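PDB 3FZE: protein STE5 from Saccharomyces cerevisiae, which acts as a scaffold in yeast mating pheromone signalling, its minimal scaffold domain helping the kinase Ste7 to phosphorylate the MAP kinase Fus3. Local coordinates for residues Leu24-Thr29 with Ser168-Val173; Leu37-Asn42 with Val173-Cys178; Gln55-Asp60 with Ile96-Thr101; Ile113-Asn118 with Lys125-Gln130. All blocks are in the same frame, centred on the assembly; numbering follows the deposited sequence. Where two conformers were deposited one is given.

Contact 1: Leu24-Thr29 with Ser168-Val173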
loop_
_atom_site.group_PDB
_atom_site.type_symbol
_atom_site.label_atom_id
_atom_site.label_comp_id
_atom_site.label_asym_id
_atom_site.label_seq_id
_atom_site.Cartn_x
_atom_site.Cartn_y
_atom_site.Cartn_z
ATOM N N LEU A 24 -2.454 -1.836 -1.659
ATOM C CA LEU A 24 -1.579 -2.842 -2.252
ATOM C C LEU A 24 -2.280 -3.551 -3.398
ATOM O O LEU A 24 -3.325 -4.171 -3.213
ATOM C CB LEU A 24 -1.137 -3.870 -1.199
ATOM C CG LEU A 24 -0.443 -3.322 0.051
ATOM C CD1 LEU A 24 -0.036 -4.491 0.944
ATOM C CD2 LEU A 24 0.771 -2.467 -0.295
ATOM N N GLN A 25 -1.717 -3.426 -4.595
ATOM C CA GLN A 25 -2.258 -4.110 -5.750
ATOM C C GLN A 25 -1.337 -5.268 -6.077
ATOM O O GLN A 25 -0.153 -5.062 -6.364
ATOM C CB GLN A 25 -2.333 -3.145 -6.918
ATOM C CG GLN A 25 -2.754 -3.808 -8.199
ATOM C CD GLN A 25 -3.036 -2.792 -9.280
ATOM O OE1 GLN A 25 -2.296 -1.823 -9.434
ATOM N NE2 GLN A 25 -4.120 -2.995 -10.025
ATOM N N ILE A 26 -1.867 -6.484 -5.998
ATOM C CA ILE A 26 -1.043 -7.671 -6.188
ATOM C C ILE A 26 -1.467 -8.545 -7.369
ATOM O O ILE A 26 -2.610 -9.012 -7.446
ATOM C CB ILE A 26 -0.991 -8.543 -4.911
ATOM C CG1 ILE A 26 -0.648 -7.682 -3.691
ATOM C CG2 ILE A 26 0.025 -9.662 -5.093
ATOM C CD1 ILE A 26 -0.699 -8.422 -2.355
ATOM N N ASP A 27 -0.533 -8.730 -8.295
ATOM C CA ASP A 27 -0.626 -9.761 -9.329
ATOM C C ASP A 27 0.065 -10.985 -8.743
ATOM O O ASP A 27 1.289 -11.011 -8.591
ATOM C CB ASP A 27 0.080 -9.294 -10.607
ATOM C CG ASP A 27 0.072 -10.342 -11.704
ATOM O OD1 ASP A 27 -0.142 -11.530 -11.391
ATOM O OD2 ASP A 27 0.291 -9.981 -12.886
ATOM N N PHE A 28 -0.727 -11.980 -8.373
ATOM C CA PHE A 28 -0.209 -13.138 -7.659
ATOM C C PHE A 28 0.653 -14.042 -8.531
ATOM O O PHE A 28 1.489 -14.790 -8.022
ATOM C CB PHE A 28 -1.359 -13.935 -7.046
ATOM C CG PHE A 28 -2.117 -13.186 -6.002
ATOM C CD1 PHE A 28 -1.679 -13.179 -4.684
ATOM C CD2 PHE A 28 -3.260 -12.477 -6.331
ATOM C CE1 PHE A 28 -2.376 -12.494 -3.718
ATOM C CE2 PHE A 28 -3.955 -11.782 -5.367
ATOM C CZ PHE A 28 -3.511 -11.793 -4.061
ATOM N N THR A 29 0.454 -13.962 -9.841
ATOM C CA THR A 29 1.191 -14.810 -10.776
ATOM C C THR A 29 2.658 -14.394 -10.894
ATOM O O THR A 29 3.502 -15.184 -11.319
ATOM C CB THR A 29 0.542 -14.817 -12.178
ATOM O OG1 THR A 29 0.759 -13.554 -12.822
ATOM C CG2 THR A 29 -0.956 -15.093 -12.084
ATOM N N SER A 168 12.764 -3.169 -6.140
ATOM C CA SER A 168 13.108 -4.511 -6.597
ATOM C C SER A 168 12.141 -5.593 -6.120
ATOM O O SER A 168 11.867 -6.551 -6.845
ATOM C CB SER A 168 14.530 -4.868 -6.158
ATOM O OG SER A 168 14.616 -4.905 -4.748
ATOM N N SER A 169 11.635 -5.452 -4.902
ATOM C CA SER A 169 10.777 -6.482 -4.333
ATOM C C SER A 169 9.805 -5.927 -3.309
ATOM O O SER A 169 9.999 -4.824 -2.777
ATOM C CB SER A 169 11.618 -7.594 -3.693
ATOM O OG SER A 169 12.254 -7.153 -2.495
ATOM N N TRP A 170 8.768 -6.708 -3.024
ATOM C CA TRP A 170 7.862 -6.415 -1.918
ATOM C C TRP A 170 8.616 -6.334 -0.597
ATOM O O TRP A 170 8.320 -5.495 0.256
ATOM C CB TRP A 170 6.770 -7.489 -1.819
ATOM C CG TRP A 170 5.768 -7.425 -2.940
ATOM C CD1 TRP A 170 5.732 -8.221 -4.053
ATOM C CD2 TRP A 170 4.673 -6.509 -3.070
ATOM N NE1 TRP A 170 4.684 -7.864 -4.858
ATOM C CE2 TRP A 170 4.018 -6.814 -4.285
ATOM C CE3 TRP A 170 4.176 -5.463 -2.279
ATOM C CZ2 TRP A 170 2.893 -6.115 -4.724
ATOM C CZ3 TRP A 170 3.058 -4.769 -2.722
ATOM C CH2 TRP A 170 2.432 -5.098 -3.932
ATOM N N THR A 171 9.587 -7.219 -0.424
ATOM C CA THR A 171 10.336 -7.277 0.821
ATOM C C THR A 171 11.090 -5.973 1.057
ATOM O O THR A 171 11.035 -5.405 2.151
ATOM C CB THR A 171 11.296 -8.478 0.831
ATOM O OG1 THR A 171 10.534 -9.692 0.887
ATOM C CG2 THR A 171 12.230 -8.418 2.039
ATOM N N PHE A 172 11.773 -5.483 0.027
ATOM C CA PHE A 172 12.551 -4.257 0.187
ATOM C C PHE A 172 11.663 -3.064 0.507
ATOM O O PHE A 172 11.951 -2.300 1.426
ATOM C CB PHE A 172 13.404 -3.949 -1.050
ATOM C CG PHE A 172 14.164 -2.664 -0.928
ATOM C CD1 PHE A 172 15.392 -2.632 -0.297
ATOM C CD2 PHE A 172 13.625 -1.478 -1.400
ATOM C CE1 PHE A 172 16.086 -1.444 -0.157
ATOM C CE2 PHE A 172 14.310 -0.287 -1.261
ATOM C CZ PHE A 172 15.540 -0.273 -0.638
ATOM N N VAL A 173 10.578 -2.912 -0.247
ATOM C CA VAL A 173 9.652 -1.805 -0.032
ATOM C C VAL A 173 9.065 -1.832 1.371
ATOM O O VAL A 173 9.085 -0.826 2.093
ATOM C CB VAL A 173 8.490 -1.841 -1.042
ATOM C CG1 VAL A 173 7.424 -0.818 -0.667
ATOM C CG2 VAL A 173 9.006 -1.578 -2.443
#
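The Trp170 indole meets strand residues Leu24-Ile26 with the outer atoms of its six-membered ring. At its edge, in the ring plane, sits the Gln25 carbonyl: Gln25 O is 3.5 Å from Trp170 CH2 and almost as near CZ2. Leu24 CD2 also comes in near the plane, 4.1 Å from Trp170 CZ3, the two side chains running past each other in opposite senses. Ile26 approaches obliquely, its CG1 4.0 Å from Trp170 CZ2. The other branch of Ile26 serves a second flat group: CG2 stands 3.9 Å above one face of the Phe28 ring, toward its rim. This division follows from chi1 of -50°, which sets Ile26 CG1 beside the backbone N and CG2 anti to it. Just after these residues, Asp27 OD1 closes an Asx turn by accepting from Thr29 N at 2.9 Å. The indole leaves the first turn of its helix, where Ser169 is the N-cap and its OG accepts from Phe172 N at 3.1 Å. With an alanine at Trp170, the side chains of Leu24 and Ile26 would probably lose their shared aromatic partner, and a gap would open between strand and helix start. Trp170, touched also by Ser36 of helix 35-50 and by Asn118, sets helix 170-180 on central strand 19-26, the helix-on-sheet packing characteristic of this alpha/beta/alpha, vWA-like fold.

Contact 2: Leu37-Asn42 with Val173-Cys178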
loop_
_atom_site.group_PDB
_atom_site.type_symbol
_atom_site.label_atom_id
_atom_site.label_comp_id
_atom_site.label_asym_id
_atom_site.label_seq_id
_atom_site.Cartn_x
_atom_site.Cartn_y
_atom_site.Cartn_z
ATOM N N LEU A 37 4.039 -12.526 0.174
ATOM C CA LEU A 37 2.803 -12.504 0.959
ATOM C C LEU A 37 3.077 -12.486 2.469
ATOM O O LEU A 37 2.379 -11.818 3.233
ATOM C CB LEU A 37 1.891 -13.672 0.596
ATOM C CG LEU A 37 0.690 -13.319 -0.287
ATOM C CD1 LEU A 37 1.000 -12.156 -1.232
ATOM C CD2 LEU A 37 0.175 -14.538 -1.040
ATOM N N ILE A 38 4.087 -13.226 2.903
ATOM C CA ILE A 38 4.438 -13.240 4.312
ATOM C C ILE A 38 4.917 -11.868 4.782
ATOM O O ILE A 38 4.574 -11.423 5.887
ATOM C CB ILE A 38 5.516 -14.302 4.600
ATOM C CG1 ILE A 38 4.954 -15.692 4.314
ATOM C CG2 ILE A 38 5.996 -14.182 6.034
ATOM C CD1 ILE A 38 5.992 -16.806 4.400
ATOM N N VAL A 39 5.673 -11.178 3.936
ATOM C CA VAL A 39 6.149 -9.850 4.307
ATOM C C VAL A 39 5.021 -8.821 4.288
ATOM O O VAL A 39 5.012 -7.883 5.074
ATOM C CB VAL A 39 7.376 -9.398 3.459
ATOM C CG1 VAL A 39 6.980 -9.100 2.031
ATOM C CG2 VAL A 39 8.051 -8.189 4.115
ATOM N N VAL A 40 4.047 -9.014 3.409
ATOM C CA VAL A 40 2.858 -8.168 3.436
ATOM C C VAL A 40 2.123 -8.310 4.775
ATOM O O VAL A 40 1.789 -7.316 5.439
ATOM C CB VAL A 40 1.907 -8.509 2.267
ATOM C CG1 VAL A 40 0.562 -7.803 2.453
ATOM C CG2 VAL A 40 2.549 -8.103 0.950
ATOM N N TYR A 41 1.879 -9.549 5.180
ATOM C CA TYR A 41 1.243 -9.807 6.469
ATOM C C TYR A 41 2.044 -9.224 7.624
ATOM O O TYR A 41 1.495 -8.498 8.448
ATOM C CB TYR A 41 1.024 -11.315 6.675
ATOM C CG TYR A 41 0.509 -11.672 8.048
ATOM C CD1 TYR A 41 -0.781 -11.323 8.439
ATOM C CD2 TYR A 41 1.312 -12.349 8.961
ATOM C CE1 TYR A 41 -1.257 -11.632 9.712
ATOM C CE2 TYR A 41 0.840 -12.668 10.234
ATOM C CZ TYR A 41 -0.451 -12.309 10.598
ATOM O OH TYR A 41 -0.941 -12.618 11.859
ATOM N N ASN A 42 3.337 -9.542 7.687
ATOM C CA ASN A 42 4.147 -9.094 8.806
ATOM C C ASN A 42 4.225 -7.583 8.873
ATOM O O ASN A 42 4.248 -7.010 9.954
ATOM C CB ASN A 42 5.558 -9.681 8.742
ATOM C CG ASN A 42 5.591 -11.158 9.051
ATOM O OD1 ASN A 42 4.678 -11.693 9.678
ATOM N ND2 ASN A 42 6.652 -11.830 8.608
ATOM N N VAL A 173 10.578 -2.912 -0.247
ATOM C CA VAL A 173 9.652 -1.805 -0.032
ATOM C C VAL A 173 9.065 -1.832 1.371
ATOM O O VAL A 173 9.085 -0.826 2.093
ATOM C CB VAL A 173 8.490 -1.841 -1.042
ATOM C CG1 VAL A 173 7.424 -0.818 -0.667
ATOM C CG2 VAL A 173 9.006 -1.578 -2.443
ATOM N N LEU A 174 8.556 -2.991 1.768
ATOM C CA LEU A 174 7.853 -3.107 3.043
ATOM C C LEU A 174 8.786 -3.101 4.262
ATOM O O LEU A 174 8.451 -2.530 5.297
ATOM C CB LEU A 174 6.926 -4.327 3.035
ATOM C CG LEU A 174 5.793 -4.198 2.015
ATOM C CD1 LEU A 174 5.000 -5.497 1.916
ATOM C CD2 LEU A 174 4.892 -3.027 2.384
ATOM N N GLU A 175 9.957 -3.723 4.137
ATOM C CA GLU A 175 10.959 -3.654 5.199
ATOM C C GLU A 175 11.418 -2.208 5.366
ATOM O O GLU A 175 11.574 -1.726 6.489
ATOM C CB GLU A 175 12.156 -4.584 4.930
ATOM C CG GLU A 175 11.845 -6.054 5.211
ATOM C CD GLU A 175 13.077 -6.948 5.180
ATOM O OE1 GLU A 175 14.126 -6.502 4.690
ATOM O OE2 GLU A 175 12.983 -8.105 5.643
ATOM N N THR A 176 11.616 -1.511 4.252
ATOM C CA THR A 176 12.035 -0.115 4.316
ATOM C C THR A 176 10.967 0.734 4.990
ATOM O O THR A 176 11.266 1.585 5.838
ATOM C CB THR A 176 12.356 0.466 2.927
ATOM O OG1 THR A 176 13.450 -0.257 2.358
ATOM C CG2 THR A 176 12.754 1.942 3.056
ATOM N N LEU A 177 9.714 0.485 4.635
ATOM C CA LEU A 177 8.621 1.226 5.232
ATOM C C LEU A 177 8.566 0.992 6.745
ATOM O O LEU A 177 8.534 1.943 7.534
ATOM C CB LEU A 177 7.301 0.834 4.562
ATOM C CG LEU A 177 6.047 1.492 5.145
ATOM C CD1 LEU A 177 6.078 3.008 4.954
ATOM C CD2 LEU A 177 4.808 0.867 4.524
ATOM N N CYS A 178 8.575 -0.271 7.159
ATOM C CA CYS A 178 8.435 -0.588 8.577
ATOM C C CYS A 178 9.620 -0.114 9.399
ATOM O O CYS A 178 9.457 0.471 10.483
ATOM C CB CYS A 178 8.253 -2.089 8.777
ATOM S SG CYS A 178 6.629 -2.617 8.249
#
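Two neighbouring helices on one side of the sheet in this alpha/beta/alpha, vWA-like domain pack together here, with Val39 and Val40 of helix 35-50 meeting Leu174 of helix 170-180. Their local axes run nearly parallel, 18° apart, and approach to 9.8 Å. The nearest CA atoms are those of Val39 and Leu174, 7.1 Å apart. Leu174 supplies most of the contact from its helix: its CD1 reaches over to the two valines, 3.7 Å from Val40 CG2 and 4.1 Å from Val39 CG1, and lies against the backbone of the facing helix, 3.7 Å from Val40 CA. Val39 splits its methyls, CG1 lying between the backbone N and carbonyl carbon (chi1 71°) to meet the leucine's tip, while CG2 comes to 4.2 Å from Leu174 CB nearer its root. Leu174 was modelled in two conformers, and its CD1 contacts belong to one of them. At the border, the aliphatic CG of Glu175 passes 4.5 Å from Val39 CG2. Further along, Ser43 and Leu47 of helix 35-50 continue the interface against Cys178, and Ser43 also touches Leu174. Between the two segments the touching side-chain atoms are carbon throughout, so the helices are held here by the fit of branched aliphatic groups and the exclusion of water, without a directional bond to fix their register.

Contact 3: Gln55-Asp60 with Ile96-Thr101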
loop_
_atom_site.group_PDB
_atom_site.type_symbol
_atom_site.label_atom_id
_atom_site.label_comp_id
_atom_site.label_asym_id
_atom_site.label_seq_id
_atom_site.Cartn_x
_atom_site.Cartn_y
_atom_site.Cartn_z
ATOM N N GLN A 55 -5.283 1.767 8.025
ATOM C CA GLN A 55 -6.239 1.358 6.994
ATOM C C GLN A 55 -5.512 0.690 5.841
ATOM O O GLN A 55 -4.341 0.980 5.584
ATOM C CB GLN A 55 -6.993 2.572 6.448
ATOM C CG GLN A 55 -7.714 3.372 7.521
ATOM C CD GLN A 55 -8.897 2.610 8.059
ATOM O OE1 GLN A 55 -9.822 2.276 7.317
ATOM N NE2 GLN A 55 -8.874 2.310 9.348
ATOM N N PHE A 56 -6.209 -0.198 5.138
ATOM C CA PHE A 56 -5.618 -0.880 4.001
ATOM C C PHE A 56 -6.663 -1.075 2.916
ATOM O O PHE A 56 -7.866 -0.977 3.158
ATOM C CB PHE A 56 -5.080 -2.254 4.396
ATOM C CG PHE A 56 -6.155 -3.290 4.587
ATOM C CD1 PHE A 56 -6.473 -4.172 3.563
ATOM C CD2 PHE A 56 -6.878 -3.347 5.769
ATOM C CE1 PHE A 56 -7.481 -5.120 3.725
ATOM C CE2 PHE A 56 -7.889 -4.285 5.947
ATOM C CZ PHE A 56 -8.191 -5.169 4.922
ATOM N N CYS A 57 -6.176 -1.356 1.721
ATOM C CA CYS A 57 -7.023 -1.797 0.631
ATOM C C CYS A 57 -6.187 -2.691 -0.270
ATOM O O CYS A 57 -5.089 -2.321 -0.656
ATOM C CB CYS A 57 -7.536 -0.591 -0.149
ATOM S SG CYS A 57 -8.683 -1.029 -1.475
ATOM N N PHE A 58 -6.706 -3.881 -0.565
ATOM C CA PHE A 58 -6.082 -4.802 -1.507
ATOM C C PHE A 58 -6.822 -4.749 -2.835
ATOM O O PHE A 58 -8.050 -4.780 -2.861
ATOM C CB PHE A 58 -6.129 -6.233 -0.969
ATOM C CG PHE A 58 -5.096 -6.526 0.077
ATOM C CD1 PHE A 58 -3.764 -6.694 -0.271
ATOM C CD2 PHE A 58 -5.463 -6.668 1.401
ATOM C CE1 PHE A 58 -2.804 -6.976 0.701
ATOM C CE2 PHE A 58 -4.514 -6.956 2.380
ATOM C CZ PHE A 58 -3.187 -7.096 2.024
ATOM N N VAL A 59 -6.065 -4.676 -3.927
ATOM C CA VAL A 59 -6.625 -4.565 -5.275
ATOM C C VAL A 59 -5.978 -5.609 -6.170
ATOM O O VAL A 59 -4.766 -5.823 -6.101
ATOM C CB VAL A 59 -6.368 -3.165 -5.856
ATOM C CG1 VAL A 59 -6.980 -3.027 -7.260
ATOM C CG2 VAL A 59 -6.920 -2.105 -4.914
ATOM N N ASP A 60 -6.770 -6.270 -7.008
ATOM C CA ASP A 60 -6.198 -7.256 -7.926
ATOM C C ASP A 60 -5.607 -6.616 -9.188
ATOM O O ASP A 60 -5.679 -5.402 -9.378
ATOM C CB ASP A 60 -7.155 -8.435 -8.217
ATOM C CG ASP A 60 -8.291 -8.096 -9.193
ATOM O OD1 ASP A 60 -8.240 -7.065 -9.888
ATOM O OD2 ASP A 60 -9.241 -8.907 -9.266
ATOM N N ILE A 96 -11.031 8.061 -5.063
ATOM C CA ILE A 96 -12.266 8.652 -4.556
ATOM C C ILE A 96 -13.200 7.590 -3.977
ATOM O O ILE A 96 -13.823 7.812 -2.940
ATOM C CB ILE A 96 -13.014 9.504 -5.615
ATOM C CG1 ILE A 96 -14.213 10.203 -4.967
ATOM C CG2 ILE A 96 -13.481 8.653 -6.777
ATOM C CD1 ILE A 96 -13.852 11.010 -3.745
ATOM N N TRP A 97 -13.296 6.432 -4.631
ATOM C CA TRP A 97 -14.083 5.345 -4.066
ATOM C C TRP A 97 -13.563 5.019 -2.666
ATOM O O TRP A 97 -14.338 4.870 -1.722
ATOM C CB TRP A 97 -14.042 4.078 -4.932
ATOM C CG TRP A 97 -14.703 2.933 -4.232
ATOM C CD1 TRP A 97 -16.033 2.619 -4.245
ATOM C CD2 TRP A 97 -14.073 1.976 -3.368
ATOM N NE1 TRP A 97 -16.267 1.520 -3.451
ATOM C CE2 TRP A 97 -15.084 1.106 -2.904
ATOM C CE3 TRP A 97 -12.757 1.769 -2.946
ATOM C CZ2 TRP A 97 -14.815 0.043 -2.040
ATOM C CZ3 TRP A 97 -12.489 0.710 -2.086
ATOM C CH2 TRP A 97 -13.519 -0.133 -1.637
ATOM N N LEU A 98 -12.245 4.905 -2.540
ATOM C CA LEU A 98 -11.642 4.566 -1.256
ATOM C C LEU A 98 -11.922 5.640 -0.200
ATOM O O LEU A 98 -12.284 5.315 0.932
ATOM C CB LEU A 98 -10.139 4.318 -1.401
ATOM C CG LEU A 98 -9.425 3.781 -0.154
ATOM C CD1 LEU A 98 -9.902 2.360 0.203
ATOM C CD2 LEU A 98 -7.905 3.826 -0.349
ATOM N N LYS A 99 -11.757 6.910 -0.561
ATOM C CA LYS A 99 -12.022 7.983 0.393
ATOM C C LYS A 99 -13.477 7.968 0.850
ATOM O O LYS A 99 -13.760 8.074 2.042
ATOM C CB LYS A 99 -11.650 9.352 -0.184
ATOM C CG LYS A 99 -11.915 10.518 0.761
ATOM C CD LYS A 99 -13.282 11.151 0.521
ATOM C CE LYS A 99 -13.542 12.296 1.495
ATOM N NZ LYS A 99 -14.586 13.240 0.979
ATOM N N ASN A 100 -14.398 7.832 -0.098
ATOM C CA ASN A 100 -15.825 7.782 0.236
ATOM C C ASN A 100 -16.192 6.588 1.124
ATOM O O ASN A 100 -17.074 6.682 1.988
ATOM C CB ASN A 100 -16.676 7.786 -1.038
ATOM C CG ASN A 100 -16.719 9.155 -1.701
ATOM O OD1 ASN A 100 -16.528 10.180 -1.045
ATOM N ND2 ASN A 100 -16.960 9.176 -3.006
ATOM N N THR A 101 -15.492 5.481 0.919
ATOM C CA THR A 101 -15.743 4.263 1.674
ATOM C C THR A 101 -15.108 4.311 3.061
ATOM O O THR A 101 -15.770 4.007 4.045
ATOM C CB THR A 101 -15.232 3.017 0.923
ATOM O OG1 THR A 101 -15.911 2.903 -0.334
ATOM C CG2 THR A 101 -15.495 1.768 1.748
#
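Cys57 carries the strand side of this contact, pointing at Leu98 and Trp97 on helix 95-102. The aliphatic contact is with Leu98, whose CD1 lies 3.8 Å from Cys57 CB and 4.0 Å from Cys57 SG, one methyl thus touching both side-chain atoms of the cysteine. The aromatic contact uses the thiol end: with SG anti to the backbone N (chi1 -177°), Cys57 SG comes up to the edge of the Trp97 ring, near its plane, 4.2 Å from CZ3. That indole also makes an edge-to-face pair with Tyr68 of strand 65-68, and Thr101 OG1 sits 3.2 Å above one of its faces, toward the rim. Between strand and helix the contact is apolar; inside the helix, Trp97 O accepts from Thr101 N and from Thr101 OG1, both at 2.9 Å and from opposite faces of the carbonyl plane. Joining a strand to a helix on the side of the sheet away from helices 35-50 and 170-180, the contact is characteristic of the three-layer alpha/beta/alpha architecture of vWA-like domains.

Contact 4: Ile113-Asn118 with Lys125-Gln130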
loop_
_atom_site.group_PDB
_atom_site.type_symbol
_atom_site.label_atom_id
_atom_site.label_comp_id
_atom_site.label_asym_id
_atom_site.label_seq_id
_atom_site.Cartn_x
_atom_site.Cartn_y
_atom_site.Cartn_z
ATOM N N ILE A 113 -0.637 8.315 2.465
ATOM C CA ILE A 113 -1.128 7.331 1.514
ATOM C C ILE A 113 0.035 6.603 0.872
ATOM O O ILE A 113 0.940 7.228 0.322
ATOM C CB ILE A 113 -1.983 7.982 0.409
ATOM C CG1 ILE A 113 -3.140 8.758 1.025
ATOM C CG2 ILE A 113 -2.486 6.923 -0.570
ATOM C CD1 ILE A 113 -4.079 7.903 1.798
ATOM N N VAL A 114 0.003 5.275 0.941
ATOM C CA VAL A 114 1.082 4.475 0.391
ATOM C C VAL A 114 0.470 3.506 -0.610
ATOM O O VAL A 114 -0.261 2.597 -0.232
ATOM C CB VAL A 114 1.829 3.699 1.491
ATOM C CG1 VAL A 114 2.965 2.881 0.894
ATOM C CG2 VAL A 114 2.366 4.667 2.550
ATOM N N ALA A 115 0.750 3.722 -1.888
ATOM C CA ALA A 115 0.202 2.878 -2.945
ATOM C C ALA A 115 1.319 2.060 -3.580
ATOM O O ALA A 115 2.254 2.612 -4.149
ATOM C CB ALA A 115 -0.523 3.734 -3.997
ATOM N N VAL A 116 1.227 0.738 -3.462
ATOM C CA VAL A 116 2.260 -0.138 -3.980
ATOM C C VAL A 116 1.621 -1.190 -4.886
ATOM O O VAL A 116 0.596 -1.783 -4.534
ATOM C CB VAL A 116 3.025 -0.848 -2.843
ATOM C CG1 VAL A 116 4.249 -1.568 -3.394
ATOM C CG2 VAL A 116 3.436 0.155 -1.747
ATOM N N SER A 117 2.220 -1.423 -6.047
ATOM C CA SER A 117 1.661 -2.372 -7.014
ATOM C C SER A 117 2.782 -3.112 -7.742
ATOM O O SER A 117 3.832 -2.534 -8.024
ATOM C CB SER A 117 0.776 -1.632 -8.022
ATOM O OG SER A 117 0.288 -2.499 -9.043
ATOM N N ASN A 118 2.564 -4.386 -8.044
ATOM C CA ASN A 118 3.510 -5.117 -8.881
ATOM C C ASN A 118 2.896 -5.510 -10.221
ATOM O O ASN A 118 3.494 -6.276 -10.974
ATOM C CB ASN A 118 4.028 -6.368 -8.167
ATOM C CG ASN A 118 2.986 -7.461 -8.091
ATOM O OD1 ASN A 118 1.789 -7.187 -8.184
ATOM N ND2 ASN A 118 3.430 -8.707 -7.923
ATOM N N LYS A 125 -5.687 -0.126 -15.419
ATOM C CA LYS A 125 -5.719 -1.211 -14.440
ATOM C C LYS A 125 -4.808 -0.998 -13.235
ATOM O O LYS A 125 -5.092 -1.510 -12.162
ATOM C CB LYS A 125 -5.383 -2.545 -15.097
ATOM C CG LYS A 125 -6.391 -2.999 -16.127
ATOM C CD LYS A 125 -6.040 -4.375 -16.643
ATOM C CE LYS A 125 -6.965 -4.775 -17.783
ATOM N NZ LYS A 125 -8.383 -4.913 -17.343
ATOM N N SER A 126 -3.713 -0.268 -13.419
ATOM C CA SER A 126 -2.748 -0.081 -12.340
ATOM C C SER A 126 -3.161 1.063 -11.416
ATOM O O SER A 126 -3.478 2.158 -11.883
ATOM C CB SER A 126 -1.355 0.176 -12.926
ATOM O OG SER A 126 -0.476 0.720 -11.953
ATOM N N ILE A 127 -3.160 0.814 -10.107
ATOM C CA ILE A 127 -3.512 1.863 -9.151
ATOM C C ILE A 127 -2.522 3.038 -9.185
ATOM O O ILE A 127 -2.808 4.128 -8.674
ATOM C CB ILE A 127 -3.636 1.311 -7.702
ATOM C CG1 ILE A 127 -2.266 0.875 -7.170
ATOM C CG2 ILE A 127 -4.636 0.155 -7.651
ATOM C CD1 ILE A 127 -2.246 0.580 -5.672
ATOM N N LEU A 128 -1.363 2.827 -9.800
ATOM C CA LEU A 128 -0.320 3.846 -9.790
ATOM C C LEU A 128 -0.609 5.002 -10.764
ATOM O O LEU A 128 0.021 6.059 -10.678
ATOM C CB LEU A 128 1.055 3.218 -10.068
ATOM C CG LEU A 128 1.474 2.046 -9.173
ATOM C CD1 LEU A 128 2.778 1.435 -9.631
ATOM C CD2 LEU A 128 1.600 2.505 -7.727
ATOM N N PHE A 129 -1.569 4.813 -11.664
ATOM C CA PHE A 129 -1.939 5.857 -12.625
ATOM C C PHE A 129 -3.086 6.730 -12.123
ATOM O O PHE A 129 -3.485 7.684 -12.791
ATOM C CB PHE A 129 -2.368 5.241 -13.967
ATOM C CG PHE A 129 -1.246 4.616 -14.739
ATOM C CD1 PHE A 129 -0.687 5.267 -15.821
ATOM C CD2 PHE A 129 -0.754 3.375 -14.385
ATOM C CE1 PHE A 129 0.346 4.691 -16.534
ATOM C CE2 PHE A 129 0.280 2.799 -15.092
ATOM C CZ PHE A 129 0.831 3.455 -16.167
ATOM N N GLN A 130 -3.634 6.397 -10.962
ATOM C CA GLN A 130 -4.915 6.974 -10.564
ATOM C C GLN A 130 -4.712 8.289 -9.820
ATOM O O GLN A 130 -3.597 8.600 -9.412
ATOM C CB GLN A 130 -5.726 5.952 -9.756
ATOM C CG GLN A 130 -6.094 4.722 -10.590
ATOM C CD GLN A 130 -6.726 3.598 -9.784
ATOM O OE1 GLN A 130 -7.107 3.788 -8.627
ATOM N NE2 GLN A 130 -6.828 2.409 -10.393
HETATM O O HOH W 1 1.298 -1.301 -11.459
#
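Leu128 turns its isobutyl group onto Ser117 and Ala115 of strand 111-117. Its CB makes no close approach to the strand segment itself; chi1 of -54° then swings CG, anti to the carbonyl carbon, to 3.9 Å from Ser117 CB. From there the branches part: CD1 stays with the serine, 4.0 Å from Ser117 CB, while CD2 reaches back along the strand to lie 3.6 Å from Ala115 O. Ile127 fills the adjoining place, its CG1 against Ser117 CB and its CD1 4.0 Å from Ala115 CB. An alanine in place of Leu128 would probably open a gap beside Ser117 CB and leave Ala115 O without its methyl cover. The polar side of the contact is bridged by water, which donates to Ser117 OG at 2.9 Å and is 2.7 Å from Ser126 OG. Ser126 OG also accepts from Leu128 N at 3.1 Å, an ST turn with an N-H...O angle of 154°, just ahead of the short 3-10 segment 127-129. Gln25 of the neighbouring strand bonds through OE1 to Ser117 OG and Ile127 N, and through NE2 to Lys125 O. The small alanine and serine side chains probably let the loop lie close to the strand. Of the buried hydroxyls, Ser117 OG is held by the water, Gln25 OE1 and Ser119 OG, and Ser126 OG by the water and Leu128 N.

Overall arrangement
From the N terminus, strand 19-26 opens contact 1 and helix 35-50 opens contact 2; both close late, on helix 170-180, where they share Val173. Their segments alternate along the chain, so the two loops cross, and together they bring the last helix against a central strand and its following helix. Contacts 3 and 4 are nested inside both loops and stand in series: contact 3 ties strand 55-60 to helix 95-102, then contact 4 folds the loop after strand 111-117 back onto that strand. Both lie on the sheet face opposite contact 2, meeting where Val59 touches Ile127. Strand 19-26, flanked by strands 55-60 and 111-117, joins contacts 1, 3 and 4.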